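Local coordinates for protein methylenetetrahydrofolate--tRNA-(uracil-5-)-methyltransferase TrmFO (Thermus thermophilus, PDB 3G5S) that catalyses, with bound FAD and methylenetetrahydrofolate as carbon donor, the formation of 5-methyluridine at position 54 of tRNA, at residues G65-E70 with E372-G377. Sequence-based numbering, arbitrary orientation.
Sequences GLLQAE and ESMLGG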
# COMPACT_ATOMS: atom_id res chain seq x y z
N GLY A 65 1.47 11.44 -7.83
CA GLY A 65 2.18 12.24 -8.82
C GLY A 65 3.67 12.30 -8.55
O GLY A 65 4.48 12.21 -9.47
N LEU A 66 4.05 12.44 -7.29
CA LEU A 66 5.46 12.38 -6.94
C LEU A 66 6.03 11.00 -7.27
O LEU A 66 7.11 10.89 -7.86
CB LEU A 66 5.68 12.71 -5.47
CG LEU A 66 7.10 12.51 -4.96
CD1 LEU A 66 8.13 13.27 -5.78
CD2 LEU A 66 7.22 12.87 -3.48
N LEU A 67 5.32 9.94 -6.90
CA LEU A 67 5.83 8.60 -7.17
C LEU A 67 5.99 8.35 -8.68
O LEU A 67 6.95 7.73 -9.12
CB LEU A 67 4.94 7.55 -6.52
CG LEU A 67 5.44 6.10 -6.58
CD1 LEU A 67 6.82 5.94 -5.98
CD2 LEU A 67 4.47 5.19 -5.86
N GLN A 68 5.04 8.86 -9.48
CA GLN A 68 5.16 8.78 -10.94
C GLN A 68 6.44 9.46 -11.42
O GLN A 68 7.17 8.91 -12.25
CB GLN A 68 3.95 9.43 -11.61
CG GLN A 68 2.67 8.62 -11.44
CD GLN A 68 1.42 9.41 -11.78
OE1 GLN A 68 1.49 10.53 -12.28
NE2 GLN A 68 0.26 8.83 -11.49
N ALA A 69 6.69 10.66 -10.92
CA ALA A 69 7.88 11.41 -11.32
C ALA A 69 9.16 10.69 -10.91
O ALA A 69 10.13 10.65 -11.67
CB ALA A 69 7.84 12.83 -10.75
N GLU A 70 9.18 10.14 -9.70
CA GLU A 70 10.33 9.38 -9.24
C GLU A 70 10.59 8.20 -10.15
O GLU A 70 11.72 7.92 -10.53
CB GLU A 70 10.11 8.89 -7.80
CG GLU A 70 10.12 10.00 -6.77
CD GLU A 70 9.75 9.56 -5.36
OE1 GLU A 70 9.41 8.36 -5.12
OE2 GLU A 70 9.79 10.45 -4.47
N GLU A 372 12.39 11.30 2.38
CA GLU A 372 11.73 12.42 1.70
C GLU A 372 11.11 12.01 0.38
O GLU A 372 10.21 12.70 -0.11
CB GLU A 372 12.70 13.57 1.45
CG GLU A 372 13.18 14.27 2.70
CD GLU A 372 14.17 13.45 3.50
OE1 GLU A 372 14.77 12.50 2.94
OE2 GLU A 372 14.36 13.78 4.69
N SER A 373 11.60 10.93 -0.22
CA SER A 373 11.03 10.46 -1.46
C SER A 373 9.79 9.64 -1.16
O SER A 373 9.66 9.06 -0.08
CB SER A 373 12.03 9.65 -2.28
OG SER A 373 12.31 8.39 -1.70
N MSE A 374 8.87 9.59 -2.11
CA MSE A 374 7.66 8.82 -1.89
C MSE A 374 7.96 7.31 -1.84
O MSE A 374 7.44 6.60 -0.98
CB MSE A 374 6.60 9.13 -2.95
CG MSE A 374 5.24 8.51 -2.68
SE MSE A 374 4.48 8.97 -0.93
CE MSE A 374 4.50 10.90 -1.10
N LEU A 375 8.81 6.81 -2.73
CA LEU A 375 9.15 5.39 -2.66
C LEU A 375 9.85 5.09 -1.34
O LEU A 375 9.56 4.08 -0.70
CB LEU A 375 10.01 4.96 -3.85
CG LEU A 375 10.44 3.49 -3.81
CD1 LEU A 375 9.23 2.55 -3.65
CD2 LEU A 375 11.24 3.13 -5.04
N GLY A 376 10.75 5.97 -0.92
CA GLY A 376 11.43 5.79 0.35
C GLY A 376 10.48 5.81 1.53
O GLY A 376 10.58 5.00 2.44
N GLY A 377 9.55 6.76 1.52
CA GLY A 377 8.58 6.81 2.59
C GLY A 377 7.74 5.54 2.63
O GLY A 377 7.44 5.02 3.70
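L66 leans its CD2 methyl toward the CB of M374, a selenomethionine, at 3.8 Å, the two side chains crossing at a slant; W397 lies against both residues and Y417 of helix 409-429 against L66. One residue on, the CB of L67 packs on M374 CG, while L67 CD1 lies 4.0 Å from L375 CB. A348 of helix 343-361 touches both L67 and L375.

A turn after L66 comes E70, the polar centre of the contact and an example of a carboxylate from one helix receiving the first amides of another. Its chain runs extended beyond CG (chi2 174°) and ends against the N-terminus of helix 374-384, where the carboxylate accepts backbone N-H groups: M374 N donates to E70 OE2 at 2.7 Å, L375 N to E70 OE1 at 2.9 Å. Both bonds use syn lone pairs and are fairly straight, 156° and 161°, so the fork holds the carboxylate's rotation. E70 OE2 also lies 3.2 Å from S373 CB. S373 itself is the N-cap: its OG accepts from G376 N at 3.0 Å and has a second hydrogen bond with P370 O.

Three successive amides of the first turn are thus served by side chains, two by E70 and one by S373. The two hydrogen bonds of E70 join helix 63-74 to the start of helix 374-384 beside the apolar contacts of L66, L67, M374 and L375. For a buried carboxylate, these N-H groups and the positive end of the helix dipole would be expected to stabilise a negative charge on E70 and to offset the cost of burying it.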